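Local coordinates for protein hypothetical glycoside hydrolase (Parabacteroides distasonis, PDB 3TAW) that is of unknown function but belongs to a family of glycoside-hydrolase-like proteins whose clan is built on a five-bladed beta-propeller, at residues A54-D59 against P121-T126; G129-L134 against K151-W156; L145-S150 against G160-K165. All blocks are in the same frame, centred on the assembly; numbering follows the deposited sequence.

Contact 1: A54-D59 against P121-T126. With EDO (1,2-ethanediol), chain I.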
loop_
_atom_site.group_PDB
_atom_site.type_symbol
_atom_site.label_atom_id
_atom_site.label_comp_id
_atom_site.label_asym_id
_atom_site.label_seq_id
_atom_site.Cartn_x
_atom_site.Cartn_y
_atom_site.Cartn_z
ATOM N N ALA A 54 0.878 -6.086 0.348
ATOM C CA ALA A 54 2.111 -5.705 -0.323
ATOM C C ALA A 54 2.521 -6.832 -1.251
ATOM O O ALA A 54 2.083 -7.970 -1.067
ATOM C CB ALA A 54 3.200 -5.468 0.670
ATOM N N ALA A 55 3.321 -6.516 -2.270
ATOM C CA ALA A 55 3.873 -7.529 -3.145
ATOM C C ALA A 55 5.277 -7.177 -3.565
ATOM O O ALA A 55 5.634 -5.997 -3.698
ATOM C CB ALA A 55 3.013 -7.731 -4.401
ATOM N N THR A 56 6.074 -8.208 -3.751
ATOM C CA THR A 56 7.423 -8.029 -4.229
ATOM C C THR A 56 7.879 -9.320 -4.917
ATOM O O THR A 56 7.101 -10.261 -5.075
ATOM C CB THR A 56 8.389 -7.527 -3.117
ATOM O OG1 THR A 56 9.601 -7.036 -3.708
ATOM C CG2 THR A 56 8.698 -8.624 -2.052
ATOM N N ILE A 57 9.129 -9.351 -5.350
ATOM C CA ILE A 57 9.726 -10.542 -5.981
ATOM C C ILE A 57 10.922 -10.904 -5.137
ATOM O O ILE A 57 11.740 -10.053 -4.821
ATOM C CB ILE A 57 10.167 -10.285 -7.457
ATOM C CG1 ILE A 57 8.922 -9.977 -8.304
ATOM C CG2 ILE A 57 10.940 -11.507 -8.048
ATOM C CD1 ILE A 57 9.211 -9.530 -9.700
ATOM N N TYR A 58 11.005 -12.183 -4.778
ATOM C CA TYR A 58 12.109 -12.714 -3.989
ATOM C C TYR A 58 12.334 -14.172 -4.400
ATOM O O TYR A 58 11.371 -14.935 -4.514
ATOM C CB TYR A 58 11.765 -12.641 -2.505
ATOM C CG TYR A 58 12.799 -13.298 -1.617
ATOM C CD1 TYR A 58 14.095 -12.821 -1.580
ATOM C CD2 TYR A 58 12.487 -14.399 -0.834
ATOM C CE1 TYR A 58 15.048 -13.396 -0.785
ATOM C CE2 TYR A 58 13.439 -14.989 -0.027
ATOM C CZ TYR A 58 14.708 -14.485 -0.003
ATOM O OH TYR A 58 15.672 -15.101 0.765
ATOM N N ASP A 59 13.601 -14.543 -4.584
ATOM C CA ASP A 59 13.988 -15.918 -4.888
ATOM C C ASP A 59 13.171 -16.520 -6.024
ATOM O O ASP A 59 12.670 -17.642 -5.915
ATOM C CB ASP A 59 13.908 -16.801 -3.619
ATOM C CG ASP A 59 14.791 -18.036 -3.701
ATOM O OD1 ASP A 59 15.559 -18.181 -4.656
ATOM O OD2 ASP A 59 14.738 -18.866 -2.770
ATOM N N PRO A 121 0.761 -2.816 4.456
ATOM C CA PRO A 121 2.170 -2.829 4.035
ATOM C C PRO A 121 2.356 -2.389 2.574
ATOM O O PRO A 121 1.487 -2.630 1.728
ATOM C CB PRO A 121 2.528 -4.283 4.155
ATOM C CG PRO A 121 1.262 -5.017 3.865
ATOM C CD PRO A 121 0.198 -4.188 4.526
ATOM N N ARG A 122 3.472 -1.729 2.302
ATOM C CA ARG A 122 4.024 -1.630 0.957
ATOM C C ARG A 122 5.476 -2.032 1.042
ATOM O O ARG A 122 6.182 -1.683 2.006
ATOM C CB ARG A 122 3.976 -0.199 0.376
ATOM C CG ARG A 122 2.653 0.246 -0.161
ATOM C CD ARG A 122 1.804 0.805 0.915
ATOM N NE ARG A 122 0.573 1.467 0.447
ATOM C CZ ARG A 122 -0.511 1.579 1.203
ATOM N NH1 ARG A 122 -0.502 1.103 2.430
ATOM N NH2 ARG A 122 -1.611 2.155 0.740
ATOM N N ILE A 123 5.934 -2.732 0.014
ATOM C CA ILE A 123 7.312 -3.198 -0.065
ATOM C C ILE A 123 7.959 -2.724 -1.347
ATOM O O ILE A 123 7.354 -2.799 -2.409
ATOM C CB ILE A 123 7.403 -4.728 -0.021
ATOM C CG1 ILE A 123 6.850 -5.236 1.318
ATOM C CG2 ILE A 123 8.863 -5.218 -0.247
ATOM C CD1 ILE A 123 6.632 -6.729 1.356
ATOM N N ALA A 124 9.206 -2.284 -1.239
ATOM C CA ALA A 124 10.068 -2.093 -2.404
ATOM C C ALA A 124 11.473 -2.557 -2.031
ATOM O O ALA A 124 11.797 -2.716 -0.844
ATOM C CB ALA A 124 10.101 -0.627 -2.886
HETATM N N MSE A 125 12.291 -2.778 -3.041
HETATM C CA MSE A 125 13.626 -3.360 -2.823
HETATM C C MSE A 125 14.732 -2.456 -3.344
HETATM O O MSE A 125 14.614 -1.917 -4.438
HETATM C CB MSE A 125 13.735 -4.709 -3.531
HETATM C CG MSE A 125 14.941 -5.490 -3.123
HETATM SE SE MSE A 125 15.233 -7.023 -4.322
HETATM C CE MSE A 125 15.838 -6.027 -5.916
ATOM N N THR A 126 15.823 -2.325 -2.592
ATOM C CA THR A 126 16.994 -1.573 -3.069
ATOM C C THR A 126 17.791 -2.382 -4.072
ATOM O O THR A 126 17.583 -3.590 -4.211
ATOM C CB THR A 126 17.933 -1.165 -1.931
ATOM O OG1 THR A 126 18.523 -2.332 -1.359
ATOM C CG2 THR A 126 17.171 -0.395 -0.865
HETATM C C1 EDO I . 7.805 -4.221 -5.435
HETATM O O1 EDO I . 9.184 -4.639 -5.384
HETATM C C2 EDO I . 7.651 -2.846 -6.107
HETATM O O2 EDO I . 6.269 -2.441 -6.276
HETATM O O HOH W 1 3.660 -3.203 -1.979
#
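Two blades of the propeller meet side by side where Ala54 and Thr56, on the inner strand 49-58, lean on Pro121 and Ile123 of the next blade's inner strand 117-125. The two short strand pieces run nearly parallel, 19° apart with axes 5.4 Å from each other, yet they are joined by side chains and water and not by direct backbone bonds. Ala54 CB fits between Pro121 and Ile123: it sits 3.7 Å from Pro121 CB and equally close to Ile123 CG1, with Ile123 CD1 also against it. Ile123 reaches both residues because CG1 lies beside its own backbone N while CG2 is anti to it; that second branch stands 3.7 Å from Thr56 CB, the two side chains crossing at about a right angle. Thr56 OG1, anti to the backbone N (chi1 -165°), turns to 1,2-ethanediol and hydrogen-bonds its O1 at 3.0 Å. The diol also bonds Leu327 O on strand 322-330. Between the backbones, a water accepts from Ile123 N at 3.1 Å and, weakly, from Ala55 N. The side chain of Arg122 starts away from strand 49-58, its NE and NH2 bonding Gly248 O and Cys247 O. Inner strands closest at Ala54 and splaying toward their C-terminal ends, joined by small and branched side chains and one water, fit the blade-to-blade packing of a beta-propeller.

Contact 2: G129-L134 against K151-W156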
loop_
_atom_site.group_PDB
_atom_site.type_symbol
_atom_site.label_atom_id
_atom_site.label_comp_id
_atom_site.label_asym_id
_atom_site.label_seq_id
_atom_site.Cartn_x
_atom_site.Cartn_y
_atom_site.Cartn_z
ATOM N N GLY A 129 19.504 -5.339 -2.670
ATOM C CA GLY A 129 18.664 -6.458 -2.244
ATOM C C GLY A 129 18.026 -6.332 -0.868
ATOM O O GLY A 129 17.596 -7.348 -0.282
ATOM N N THR A 130 17.942 -5.110 -0.349
ATOM C CA THR A 130 17.246 -4.864 0.907
ATOM C C THR A 130 15.768 -4.515 0.673
ATOM O O THR A 130 15.458 -3.602 -0.098
ATOM C CB THR A 130 17.899 -3.743 1.713
ATOM O OG1 THR A 130 19.277 -4.071 1.948
ATOM C CG2 THR A 130 17.148 -3.543 3.049
ATOM N N TYR A 131 14.883 -5.302 1.284
ATOM C CA TYR A 131 13.453 -5.053 1.224
ATOM C C TYR A 131 13.094 -4.028 2.284
ATOM O O TYR A 131 13.437 -4.180 3.479
ATOM C CB TYR A 131 12.636 -6.339 1.366
ATOM C CG TYR A 131 12.893 -7.295 0.234
ATOM C CD1 TYR A 131 12.202 -7.167 -0.963
ATOM C CD2 TYR A 131 13.879 -8.289 0.320
ATOM C CE1 TYR A 131 12.435 -8.001 -2.031
ATOM C CE2 TYR A 131 14.118 -9.150 -0.751
ATOM C CZ TYR A 131 13.389 -9.012 -1.926
ATOM O OH TYR A 131 13.640 -9.848 -3.014
ATOM N N VAL A 132 12.377 -2.992 1.847
ATOM C CA VAL A 132 11.995 -1.887 2.707
ATOM C C VAL A 132 10.460 -1.904 2.817
ATOM O O VAL A 132 9.766 -1.728 1.828
ATOM C CB VAL A 132 12.460 -0.518 2.166
ATOM C CG1 VAL A 132 12.031 0.618 3.125
ATOM C CG2 VAL A 132 14.005 -0.535 1.947
ATOM N N LEU A 133 9.984 -2.152 4.034
ATOM C CA LEU A 133 8.581 -2.297 4.358
ATOM C C LEU A 133 8.107 -1.047 5.068
ATOM O O LEU A 133 8.672 -0.658 6.101
ATOM C CB LEU A 133 8.414 -3.526 5.268
ATOM C CG LEU A 133 7.049 -3.800 5.883
ATOM C CD1 LEU A 133 5.967 -4.020 4.814
ATOM C CD2 LEU A 133 7.145 -5.023 6.845
ATOM N N LEU A 134 7.095 -0.399 4.469
ATOM C CA LEU A 134 6.424 0.759 5.034
ATOM C C LEU A 134 5.038 0.302 5.397
ATOM O O LEU A 134 4.327 -0.256 4.554
ATOM C CB LEU A 134 6.333 1.897 4.020
ATOM C CG LEU A 134 7.529 2.864 3.947
ATOM C CD1 LEU A 134 7.539 3.856 5.144
ATOM C CD2 LEU A 134 8.848 2.144 3.804
ATOM N N LYS A 151 16.504 -8.815 4.359
ATOM C CA LYS A 151 17.076 -9.351 3.122
ATOM C C LYS A 151 16.251 -10.520 2.582
ATOM O O LYS A 151 16.401 -10.891 1.418
ATOM C CB LYS A 151 18.505 -9.809 3.365
ATOM C CG LYS A 151 19.431 -8.710 3.766
ATOM C CD LYS A 151 19.626 -7.759 2.607
ATOM C CE LYS A 151 20.846 -6.888 2.762
ATOM N NZ LYS A 151 21.189 -6.301 1.429
ATOM N N ASP A 152 15.406 -11.105 3.443
ATOM C CA ASP A 152 14.712 -12.349 3.124
ATOM C C ASP A 152 13.216 -12.330 3.428
ATOM O O ASP A 152 12.577 -13.384 3.395
ATOM C CB ASP A 152 15.353 -13.508 3.879
ATOM C CG ASP A 152 15.121 -13.439 5.382
ATOM O OD1 ASP A 152 14.586 -12.446 5.908
ATOM O OD2 ASP A 152 15.515 -14.413 6.050
ATOM N N LEU A 153 12.687 -11.156 3.775
ATOM C CA LEU A 153 11.269 -10.947 4.045
ATOM C C LEU A 153 10.760 -11.679 5.297
ATOM O O LEU A 153 9.542 -11.725 5.543
ATOM C CB LEU A 153 10.411 -11.307 2.813
ATOM C CG LEU A 153 10.675 -10.497 1.539
ATOM C CD1 LEU A 153 9.924 -11.109 0.359
ATOM C CD2 LEU A 153 10.308 -9.026 1.730
ATOM N N LYS A 154 11.687 -12.195 6.108
ATOM C CA LYS A 154 11.346 -12.927 7.340
ATOM C C LYS A 154 12.130 -12.503 8.564
ATOM O O LYS A 154 11.568 -12.506 9.662
ATOM C CB LYS A 154 11.465 -14.431 7.118
ATOM C CG LYS A 154 10.391 -14.883 6.143
ATOM C CD LYS A 154 10.287 -16.341 5.979
ATOM C CE LYS A 154 8.983 -16.661 5.275
ATOM N NZ LYS A 154 8.923 -18.107 4.957
ATOM N N HIS A 155 13.400 -12.147 8.397
ATOM C CA HIS A 155 14.216 -11.667 9.505
ATOM C C HIS A 155 14.245 -10.158 9.404
ATOM O O HIS A 155 15.059 -9.588 8.681
ATOM C CB HIS A 155 15.618 -12.307 9.477
ATOM C CG HIS A 155 15.583 -13.779 9.759
ATOM N ND1 HIS A 155 15.441 -14.730 8.765
ATOM C CD2 HIS A 155 15.601 -14.457 10.933
ATOM C CE1 HIS A 155 15.405 -15.935 9.317
ATOM N NE2 HIS A 155 15.500 -15.795 10.631
ATOM N N TRP A 156 13.291 -9.530 10.089
ATOM C CA TRP A 156 13.063 -8.097 9.971
ATOM C C TRP A 156 13.691 -7.323 11.120
ATOM O O TRP A 156 13.696 -7.788 12.266
ATOM C CB TRP A 156 11.558 -7.771 9.946
ATOM C CG TRP A 156 10.814 -8.282 8.794
ATOM C CD1 TRP A 156 10.096 -9.446 8.715
ATOM C CD2 TRP A 156 10.669 -7.633 7.540
ATOM N NE1 TRP A 156 9.526 -9.561 7.477
ATOM C CE2 TRP A 156 9.855 -8.452 6.731
ATOM C CE3 TRP A 156 11.167 -6.434 7.013
ATOM C CZ2 TRP A 156 9.517 -8.107 5.417
ATOM C CZ3 TRP A 156 10.830 -6.095 5.706
ATOM C CH2 TRP A 156 10.014 -6.935 4.918
HETATM O O HOH W 2 17.756 -9.990 -0.674
#
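Leu153 CD2 rests over one face of the Tyr131 ring, 3.9 Å from its centroid and 30° off the normal, a CH-pi contact displaced toward CG. A second such contact has the roles exchanged: Leu133 of the strand offers CD2 to the face of the loop's Trp156, 4.0 Å from the centroid of the six-membered ring and only 11° off its normal. Leu133 CG is anti to the backbone N (chi1 173°), which carries the branch out across the indole, while Leu133 CB packs 3.6 Å from Trp156 CZ3. Phe102 meets the same indole edge-to-face. Around this core the polar groups begin. Lys151 O lies at the edge of the Tyr131 ring, near its plane, and the phenol OH continues to Ile57 O in the neighbouring blade. One water donates to both Gly129 O and Lys151 O, 2.7 Å from each. The Lys151 chain, bent at chi2, doubles back along Gly129 so that NZ gives a hydrogen bond of 3.0 Å to Thr130 OG1. Farther out Asp152 shapes the loop: OD1 accepts from Lys154 N, an Asx turn, above the carboxylate plane, and from His155 N on its syn lone pair, which extends it to an Asx motif, and OD2 takes His155 ND1 at 2.7 Å, almost in the imidazole plane. Apolar CH-pi packing thus holds the strand side of the loop, whereas its outer half keeps its shape through its own carboxylate; three N-H donors gripping Asp152, two on OD1 and one on OD2, would probably favour its charged form.

Contact 3: L145-S150 against G160-K165; sequences LAVATS and GPAFEK. With EDO (1,2-ethanediol), chain K; EDO (1,2-ethanediol), chain L.
Leu145 O accepts from Ala162 N across the end of a beta hairpin, formed by strands 143-150 and 157-161 at the outer side of a propeller blade. The N-H...O is 2.7 Å long and nearly straight at 164°, with the donor tilted out of the carbonyl plane. The same oxygen is also approached by Pro161 CA at 3.2 Å, a CA-H...O contact, and by a 1,2-ethanediol, whose O2 donates to Leu145 O and accepts from Phe163 N at 3.0 Å, tying the strand to the turn; two hydrogen bonds and one CA-H...O contact thus meet at one carbonyl oxygen. On the other side of Ala146, Val147 N donates to Gly160 O at 3.1 Å, while a water donates to Val147 O and accepts from Gly160 N, bridging the two backbones. Ala146 and Pro161 form an antiparallel, non-hydrogen-bonded pair whose side chains diverge. Ala162 CB lies 3.9 Å from Val147 CG2 and also faces Leu145 CG. Leu145 CG is anti to its backbone N (chi1 -173°), which lets CD2 reach Phe163 CZ at 3.9 Å, obliquely to the ring. Past the strand, Pro161 to Glu164 fold into a type I turn that swings the chain away from the hairpin. Behind these contacts, Thr176 OG1 holds Leu145 N, Met201 touches both Leu145 and Phe163, and the Phe163 ring meets that of Trp203. Gly160 has a positive phi (86°), at which a CB would be jammed against the carbonyl O of the residue before and would clash with Pro161 CD. At the far end of the turn a second 1,2-ethanediol spans the Glu164 carboxylate, O1 donating to OE1 and O2 to OE2, the latter bond 2.6 Å long.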
loop_
_atom_site.group_PDB
_atom_site.type_symbol
_atom_site.label_atom_id
_atom_site.label_comp_id
_atom_site.label_asym_id
_atom_site.label_seq_id
_atom_site.Cartn_x
_atom_site.Cartn_y
_atom_site.Cartn_z
ATOM N N LEU A 145 3.023 5.693 10.435
ATOM C CA LEU A 145 3.806 5.091 9.366
ATOM C C LEU A 145 5.170 4.700 9.924
ATOM O O LEU A 145 5.878 5.544 10.488
ATOM C CB LEU A 145 3.968 6.119 8.243
ATOM C CG LEU A 145 4.610 5.701 6.946
ATOM C CD1 LEU A 145 3.782 4.586 6.223
ATOM C CD2 LEU A 145 4.765 6.954 6.080
ATOM N N ALA A 146 5.568 3.452 9.722
ATOM C CA ALA A 146 6.827 2.954 10.259
ATOM C C ALA A 146 7.575 2.144 9.204
ATOM O O ALA A 146 7.015 1.763 8.171
ATOM C CB ALA A 146 6.566 2.118 11.552
ATOM N N VAL A 147 8.848 1.901 9.476
ATOM C CA VAL A 147 9.757 1.267 8.534
ATOM C C VAL A 147 10.402 0.014 9.117
ATOM O O VAL A 147 10.826 0.001 10.279
ATOM C CB VAL A 147 10.894 2.238 8.137
ATOM C CG1 VAL A 147 11.790 1.619 7.044
ATOM C CG2 VAL A 147 10.318 3.607 7.657
ATOM N N ALA A 148 10.494 -1.034 8.306
ATOM C CA ALA A 148 11.275 -2.200 8.664
ATOM C C ALA A 148 12.030 -2.668 7.438
ATOM O O ALA A 148 11.601 -2.411 6.292
ATOM C CB ALA A 148 10.352 -3.327 9.271
ATOM N N THR A 149 13.185 -3.295 7.658
ATOM C CA THR A 149 13.972 -3.835 6.564
ATOM C C THR A 149 14.376 -5.306 6.776
ATOM O O THR A 149 14.441 -5.795 7.914
ATOM C CB THR A 149 15.234 -2.995 6.249
ATOM O OG1 THR A 149 16.215 -3.172 7.279
ATOM C CG2 THR A 149 14.893 -1.487 6.116
ATOM N N SER A 150 14.634 -5.991 5.667
ATOM C CA SER A 150 15.085 -7.387 5.688
ATOM C C SER A 150 15.743 -7.730 4.365
ATOM O O SER A 150 15.557 -7.027 3.376
ATOM C CB SER A 150 13.921 -8.361 5.920
ATOM O OG SER A 150 13.053 -8.395 4.802
ATOM N N GLY A 160 11.038 1.733 13.628
ATOM C CA GLY A 160 10.056 2.646 14.186
ATOM C C GLY A 160 9.484 3.629 13.187
ATOM O O GLY A 160 9.725 3.516 11.975
ATOM N N PRO A 161 8.735 4.617 13.689
ATOM C CA PRO A 161 8.024 5.556 12.827
ATOM C C PRO A 161 8.923 6.311 11.863
ATOM O O PRO A 161 10.023 6.751 12.238
ATOM C CB PRO A 161 7.377 6.527 13.831
ATOM C CG PRO A 161 7.198 5.687 15.079
ATOM C CD PRO A 161 8.407 4.816 15.116
ATOM N N ALA A 162 8.459 6.453 10.622
ATOM C CA ALA A 162 9.223 7.112 9.568
ATOM C C ALA A 162 9.518 8.579 9.895
ATOM O O ALA A 162 10.548 9.115 9.461
ATOM C CB ALA A 162 8.476 7.016 8.256
ATOM N N PHE A 163 8.612 9.217 10.640
ATOM C CA PHE A 163 8.745 10.658 10.955
ATOM C C PHE A 163 9.054 10.921 12.438
ATOM O O PHE A 163 8.773 12.022 12.966
ATOM C CB PHE A 163 7.468 11.413 10.550
ATOM C CG PHE A 163 6.978 11.113 9.144
ATOM C CD1 PHE A 163 7.857 11.005 8.076
ATOM C CD2 PHE A 163 5.624 10.985 8.881
ATOM C CE1 PHE A 163 7.392 10.751 6.791
ATOM C CE2 PHE A 163 5.155 10.712 7.585
ATOM C CZ PHE A 163 6.031 10.596 6.555
ATOM N N GLU A 164 9.644 9.932 13.108
ATOM C CA GLU A 164 9.974 10.061 14.536
ATOM C C GLU A 164 10.902 11.248 14.764
ATOM O O GLU A 164 10.677 12.058 15.671
ATOM C CB GLU A 164 10.627 8.774 15.066
ATOM C CG GLU A 164 10.859 8.759 16.599
ATOM C CD GLU A 164 9.580 8.672 17.420
ATOM O OE1 GLU A 164 8.531 8.226 16.898
ATOM O OE2 GLU A 164 9.622 9.011 18.632
ATOM N N LYS A 165 11.945 11.356 13.945
ATOM C CA LYS A 165 13.019 12.326 14.202
ATOM C C LYS A 165 12.810 13.708 13.566
ATOM O O LYS A 165 13.246 14.714 14.137
ATOM C CB LYS A 165 14.377 11.770 13.741
ATOM C CG LYS A 165 14.808 10.495 14.462
ATOM C CD LYS A 165 16.318 10.248 14.288
ATOM C CE LYS A 165 16.766 8.942 14.909
ATOM N NZ LYS A 165 16.222 7.758 14.171
HETATM C C1 EDO K . 4.277 9.922 12.483
HETATM O O1 EDO K . 3.011 9.301 12.592
HETATM C C2 EDO K . 5.477 8.964 12.463
HETATM O O2 EDO K . 5.789 8.353 11.210
HETATM C C1 EDO L . 6.028 7.122 19.575
HETATM O O1 EDO L . 6.771 6.737 18.409
HETATM C C2 EDO L . 6.093 8.628 19.789
HETATM O O2 EDO L . 7.427 9.067 20.045
HETATM O O HOH W 3 9.226 -0.205 12.541
#

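The contacts step outward through one blade, whose strands follow the order 117-125, 131-138, 143-150, 157-161. Contact 1 joins its inner strand to the preceding blade, contact 2 packs the second strand against the 151-156 loop, and contact 3 closes the outer hairpin. Contacts 1 and 2 have centres 8 Å apart and touch directly, Ala124 O lying 2.8 Å from Val132 N, probably a hydrogen bond within the blade. Contacts 2 and 3, about 13 Å apart by centres, are joined by a probable backbone hydrogen bond, Leu133 N to Ala148 O, 2.8 Å. Contacts 1 and 3 do not meet; their nearest atoms are about 7 Å apart. The magnesium ion sits elsewhere, at Asn355 and Phe356.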